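Local coordinates for surface-associated protein CshB (Streptococcus gordonii, PDB 6YZG) that probably helps the streptococcal cell adhere to host surfaces, consistent with fibronectin binding by a cell-wall-anchored adhesin, here represented by its non-repetitive domain 2, at residues 58-63 with 204-209; 72-77 with 200-205. All coordinates share one frame; numbering follows the deposited sequence.

How the contacts relate
Both contacts are made by the connection that runs from helix 198-201 toward strand 224-229, and their centres lie about 13 Å apart on the same side of the chain's centre, within the CshA-type non-repetitive domain 2. Contact 2 joins the start of this connection to the turn at 72-77; contact 1 joins its continuation to the loop 58-63, and Ser204 and Val205 belong to both. Trp207 ties them together: its NE1 probably donates to Asp202 O at 2.9 Å, and its CH2 lies 3.7 Å from Leu73 CD2. In each contact an aspartate accepts a hydrogen bond from a threonine hydroxyl of the partner loop, Asp206 from Thr60 and Asp202 from Thr74.

Contact 1: 58-63 with 204-209; sequences TATEGT and SVDWYK
The direct polar link between 58-63 and 204-209 is one hydrogen bond, from Thr60 OG1 to Asp206 OD2 at 2.7 Å. The hydroxyl meets the anti lone pair of OD2, on the side away from OD1, and the two side chains cross at about a right angle. Asp206 extends to it with CG anti to the backbone N (chi1 -177°), while OD1 turns back to a weak bond from Tyr208 N.

Water extends this link. One molecule donates to Asp206 OD2 and to Thr58 OG1 and accepts from Lys209 NZ at 2.9 Å. Lys209, bent at chi2 and chi4, brings NZ to 4.0 Å from Thr58 CG2. A second water donates to Thr63 O and Ser204 O, bridging the two backbones at the other end.

Much of the packing comes from Thr63, whose CB rests 3.5 Å from Ser204 O, with CG2 close to the same carbonyl. Thr60 CB lies 3.7 Å from Asp206 CB.

Bonds inside 58-63 set the threonines in place. Thr58 to Glu61 forms a type I turn, and Thr58 OG1 accepts from Thr60 N in an ST turn while also bonding to Val55 O. Thr63 OG1 donates in plane to Thr60 O at 2.6 Å, and Thr60 O also accepts from Thr63 N. Tyr51 of helix 49-55 bonds through its OH to both Thr63 OG1 and Asp206 N.

With a hydroxyl, a water and a water-relayed ammonium gathered about OD2, the negative charge of Asp206 is probably stabilised at this surface seam.

Contact 2: 72-77 with 200-205; sequences FLTSAP and LKDKSV
Asp202 reaches the 72-77 turn with both carboxylate oxygens, each bonded to Thr74. Thr74 N donates to Asp202 OD2 at 3.0 Å along a nearly straight line (165°), and Thr74 OG1 donates to Asp202 OD1 at 2.7 Å. Both donors approach from above the carboxylate plane, 78° and 81° out of it, so the threonine sits over the flat of the group. Leu73 CD2 lies 3.8 Å from Asp202 OD2, and Ser75 CB meets Lys201 CB at the same separation.

In the next shell, Asp202 OD1 also accepts from Ser204 N, closing an Asx turn. On its syn lone pair, Asp202 OD1 accepts from Ser204 OG at 2.6 Å. Three donors thus grip one oxygen and fix the rotation of this buried carboxylate, probably favouring its ionised form. A water donates to Thr74 OG1 and accepts from Lys203 N. The type I turn from Leu73 to Ala76 shapes the donor side.

Farther out, Ser75 OG bonds to Leu198 O of helix 198-201, and Leu73 pairs through its backbone with Ser118 and packs on Asn120. The contact therefore joins the end of helix 198-201 to the turn after strand 71-72, beside strand 119-131, while Leu73 also packs on Ser252 of the second subunit.

Contact 1: 58-63 with 204-209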
loop_
_atom_site.group_PDB
_atom_site.type_symbol
_atom_site.label_atom_id
_atom_site.label_comp_id
_atom_site.label_asym_id
_atom_site.label_seq_id
_atom_site.Cartn_x
_atom_site.Cartn_y
_atom_site.Cartn_z
ATOM N N THR A 58 19.508 -27.620 2.943
ATOM C CA THR A 58 19.069 -26.842 4.114
ATOM C C THR A 58 18.046 -27.637 4.904
ATOM O O THR A 58 17.536 -28.712 4.455
ATOM C CB THR A 58 18.439 -25.485 3.725
ATOM O OG1 THR A 58 17.117 -25.760 3.221
ATOM C CG2 THR A 58 19.238 -24.697 2.714
ATOM N N ALA A 59 17.701 -27.092 6.072
ATOM C CA ALA A 59 16.751 -27.666 7.035
ATOM C C ALA A 59 15.361 -27.819 6.397
ATOM O O ALA A 59 14.557 -28.625 6.844
ATOM C CB ALA A 59 16.722 -26.786 8.269
ATOM N N THR A 60 15.070 -27.025 5.330
ATOM C CA THR A 60 13.730 -26.957 4.730
ATOM C C THR A 60 13.770 -27.656 3.366
ATOM O O THR A 60 12.818 -27.541 2.567
ATOM C CB THR A 60 13.238 -25.503 4.608
ATOM O OG1 THR A 60 14.210 -24.793 3.835
ATOM C CG2 THR A 60 12.960 -24.875 5.968
ATOM N N GLU A 61 14.775 -28.485 3.093
ATOM C CA GLU A 61 14.834 -29.216 1.827
ATOM C C GLU A 61 13.554 -30.008 1.617
ATOM O O GLU A 61 13.091 -30.141 0.472
ATOM C CB GLU A 61 16.116 -30.060 1.808
ATOM C CG GLU A 61 16.191 -31.017 0.661
ATOM C CD GLU A 61 17.466 -31.862 0.704
ATOM O OE1 GLU A 61 18.561 -31.306 0.586
ATOM O OE2 GLU A 61 17.357 -33.079 0.928
ATOM N N GLY A 62 12.922 -30.545 2.671
ATOM C CA GLY A 62 11.739 -31.391 2.557
ATOM C C GLY A 62 10.485 -30.630 2.101
ATOM O O GLY A 62 9.464 -31.243 1.796
ATOM N N THR A 63 10.564 -29.295 2.039
ATOM C CA THR A 63 9.382 -28.475 1.631
ATOM C C THR A 63 9.254 -28.460 0.101
ATOM O O THR A 63 8.243 -27.996 -0.385
ATOM C CB THR A 63 9.448 -27.042 2.140
ATOM O OG1 THR A 63 10.629 -26.396 1.662
ATOM C CG2 THR A 63 9.463 -26.962 3.668
ATOM N N SER A 204 4.330 -25.351 5.549
ATOM C CA SER A 204 4.535 -26.316 4.456
ATOM C C SER A 204 5.555 -25.780 3.427
ATOM O O SER A 204 6.019 -26.582 2.604
ATOM C CB SER A 204 3.249 -26.618 3.766
ATOM O OG SER A 204 2.806 -25.500 2.941
ATOM N N VAL A 205 5.907 -24.519 3.483
ATOM C CA VAL A 205 6.825 -23.857 2.527
ATOM C C VAL A 205 7.867 -23.037 3.280
ATOM O O VAL A 205 7.536 -22.439 4.340
ATOM C CB VAL A 205 5.981 -22.990 1.592
ATOM C CG1 VAL A 205 6.906 -22.179 0.710
ATOM C CG2 VAL A 205 4.966 -23.773 0.796
ATOM N N ASP A 206 9.067 -22.946 2.752
ATOM C CA ASP A 206 10.126 -22.035 3.190
ATOM C C ASP A 206 9.995 -20.701 2.437
ATOM O O ASP A 206 10.516 -20.570 1.312
ATOM C CB ASP A 206 11.513 -22.631 3.052
ATOM C CG ASP A 206 12.581 -21.673 3.581
ATOM O OD1 ASP A 206 12.262 -20.549 3.987
ATOM O OD2 ASP A 206 13.753 -22.109 3.646
ATOM N N TRP A 207 9.219 -19.772 2.961
ATOM C CA TRP A 207 8.886 -18.524 2.246
ATOM C C TRP A 207 10.152 -17.725 2.044
ATOM O O TRP A 207 10.186 -16.897 1.131
ATOM C CB TRP A 207 7.839 -17.736 3.045
ATOM C CG TRP A 207 6.603 -18.547 3.200
ATOM C CD1 TRP A 207 6.207 -19.214 4.329
ATOM C CD2 TRP A 207 5.691 -18.974 2.166
ATOM N NE1 TRP A 207 5.094 -19.922 4.064
ATOM C CE2 TRP A 207 4.692 -19.796 2.751
ATOM C CE3 TRP A 207 5.558 -18.695 0.791
ATOM C CZ2 TRP A 207 3.629 -20.362 2.070
ATOM C CZ3 TRP A 207 4.514 -19.240 0.121
ATOM C CH2 TRP A 207 3.572 -20.088 0.709
ATOM N N TYR A 208 11.178 -17.860 2.883
ATOM C CA TYR A 208 12.418 -17.086 2.672
ATOM C C TYR A 208 13.043 -17.478 1.333
ATOM O O TYR A 208 13.795 -16.634 0.750
ATOM C CB TYR A 208 13.421 -17.308 3.804
ATOM C CG TYR A 208 12.863 -16.873 5.113
ATOM C CD1 TYR A 208 12.518 -15.553 5.347
ATOM C CD2 TYR A 208 12.703 -17.799 6.134
ATOM C CE1 TYR A 208 12.019 -15.145 6.588
ATOM C CE2 TYR A 208 12.137 -17.422 7.338
ATOM C CZ TYR A 208 11.801 -16.097 7.570
ATOM O OH TYR A 208 11.260 -15.767 8.796
ATOM N N LYS A 209 12.780 -18.670 0.844
ATOM C CA LYS A 209 13.327 -19.126 -0.462
ATOM C C LYS A 209 12.331 -18.797 -1.593
ATOM O O LYS A 209 12.625 -19.165 -2.735
ATOM C CB LYS A 209 13.797 -20.576 -0.450
ATOM C CG LYS A 209 14.934 -20.803 0.549
ATOM C CD LYS A 209 16.083 -19.822 0.341
ATOM C CE LYS A 209 17.225 -19.946 1.345
ATOM N NZ LYS A 209 17.927 -21.239 1.207
HETATM O O HOH W 1 16.218 -23.061 2.687
HETATM O O HOH W 2 5.743 -27.476 0.059
#

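Contact 2: 72-77 with 200-205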
loop_
_atom_site.group_PDB
_atom_site.type_symbol
_atom_site.label_atom_id
_atom_site.label_comp_id
_atom_site.label_asym_id
_atom_site.label_seq_id
_atom_site.Cartn_x
_atom_site.Cartn_y
_atom_site.Cartn_z
ATOM N N PHE A 72 -5.164 -22.886 -1.243
ATOM C CA PHE A 72 -5.015 -21.941 -0.133
ATOM C C PHE A 72 -3.712 -22.142 0.649
ATOM O O PHE A 72 -3.218 -23.288 0.725
ATOM C CB PHE A 72 -6.205 -22.115 0.817
ATOM C CG PHE A 72 -7.529 -21.810 0.149
ATOM C CD1 PHE A 72 -7.816 -20.506 -0.155
ATOM C CD2 PHE A 72 -8.472 -22.795 -0.092
ATOM C CE1 PHE A 72 -9.016 -20.159 -0.752
ATOM C CE2 PHE A 72 -9.688 -22.442 -0.682
ATOM C CZ PHE A 72 -9.926 -21.146 -1.046
ATOM N N LEU A 73 -3.255 -21.063 1.263
ATOM C CA LEU A 73 -2.244 -21.197 2.331
ATOM C C LEU A 73 -2.769 -22.193 3.379
ATOM O O LEU A 73 -3.942 -22.105 3.733
ATOM C CB LEU A 73 -1.949 -19.858 2.923
ATOM C CG LEU A 73 -1.348 -18.823 1.986
ATOM C CD1 LEU A 73 -1.349 -17.418 2.616
ATOM C CD2 LEU A 73 0.046 -19.230 1.579
ATOM N N THR A 74 -1.897 -23.083 3.867
ATOM C CA THR A 74 -2.352 -24.118 4.797
ATOM C C THR A 74 -2.679 -23.483 6.137
ATOM O O THR A 74 -3.341 -24.194 6.940
ATOM C CB THR A 74 -1.352 -25.276 4.942
ATOM O OG1 THR A 74 -0.239 -24.850 5.758
ATOM C CG2 THR A 74 -0.849 -25.800 3.623
ATOM N N SER A 75 -2.250 -22.280 6.429
ATOM C CA SER A 75 -2.614 -21.514 7.634
ATOM C C SER A 75 -3.975 -20.842 7.507
ATOM O O SER A 75 -4.469 -20.303 8.509
ATOM C CB SER A 75 -1.550 -20.534 7.935
ATOM O OG SER A 75 -1.305 -19.716 6.762
ATOM N N ALA A 76 -4.555 -20.749 6.321
ATOM C CA ALA A 76 -5.861 -20.085 6.129
ATOM C C ALA A 76 -6.982 -20.990 6.616
ATOM O O ALA A 76 -6.955 -22.171 6.390
ATOM C CB ALA A 76 -6.052 -19.710 4.668
ATOM N N PRO A 77 -8.082 -20.396 7.135
ATOM C CA PRO A 77 -9.253 -21.202 7.514
ATOM C C PRO A 77 -9.963 -21.899 6.352
ATOM O O PRO A 77 -10.527 -22.961 6.497
ATOM C CB PRO A 77 -10.215 -20.182 8.103
ATOM C CG PRO A 77 -9.785 -18.842 7.543
ATOM C CD PRO A 77 -8.263 -18.957 7.353
ATOM N N LEU A 200 3.473 -16.593 6.776
ATOM C CA LEU A 200 4.592 -17.232 7.489
ATOM C C LEU A 200 4.096 -18.258 8.489
ATOM O O LEU A 200 4.854 -19.165 8.880
ATOM C CB LEU A 200 5.476 -16.198 8.168
ATOM C CG LEU A 200 6.112 -15.183 7.225
ATOM C CD1 LEU A 200 7.077 -14.326 8.003
ATOM C CD2 LEU A 200 6.809 -15.859 6.071
ATOM N N LYS A 201 2.817 -18.220 8.794
ATOM C CA LYS A 201 2.214 -19.293 9.599
ATOM C C LYS A 201 2.031 -20.580 8.818
ATOM O O LYS A 201 1.845 -21.671 9.434
ATOM C CB LYS A 201 0.893 -18.865 10.244
ATOM C CG LYS A 201 1.001 -17.679 11.178
ATOM C CD LYS A 201 -0.311 -17.257 11.721
ATOM C CE LYS A 201 -0.173 -15.945 12.445
ATOM N NZ LYS A 201 -1.479 -15.537 13.003
ATOM N N ASP A 202 2.106 -20.586 7.497
ATOM C CA ASP A 202 2.055 -21.801 6.670
ATOM C C ASP A 202 3.451 -22.401 6.687
ATOM O O ASP A 202 4.355 -21.910 6.044
ATOM C CB ASP A 202 1.612 -21.447 5.253
ATOM C CG ASP A 202 1.465 -22.627 4.345
ATOM O OD1 ASP A 202 1.960 -23.729 4.708
ATOM O OD2 ASP A 202 0.928 -22.478 3.239
ATOM N N LYS A 203 3.601 -23.491 7.413
ATOM C CA LYS A 203 4.903 -24.136 7.609
ATOM C C LYS A 203 5.181 -25.197 6.556
ATOM O O LYS A 203 6.255 -25.895 6.646
ATOM C CB LYS A 203 4.954 -24.732 9.033
ATOM C CG LYS A 203 4.776 -23.742 10.153
ATOM C CD LYS A 203 5.740 -22.653 10.155
ATOM C CE LYS A 203 5.539 -21.764 11.364
ATOM N NZ LYS A 203 6.453 -20.617 11.325
ATOM N N SER A 204 4.330 -25.351 5.549
ATOM C CA SER A 204 4.535 -26.316 4.456
ATOM C C SER A 204 5.555 -25.780 3.427
ATOM O O SER A 204 6.019 -26.582 2.604
ATOM C CB SER A 204 3.249 -26.618 3.766
ATOM O OG SER A 204 2.806 -25.500 2.941
ATOM N N VAL A 205 5.907 -24.519 3.483
ATOM C CA VAL A 205 6.825 -23.857 2.527
ATOM C C VAL A 205 7.867 -23.037 3.280
ATOM O O VAL A 205 7.536 -22.439 4.340
ATOM C CB VAL A 205 5.981 -22.990 1.592
ATOM C CG1 VAL A 205 6.906 -22.179 0.710
ATOM C CG2 VAL A 205 4.966 -23.773 0.796
HETATM O O HOH W 3 1.256 -25.134 8.237
#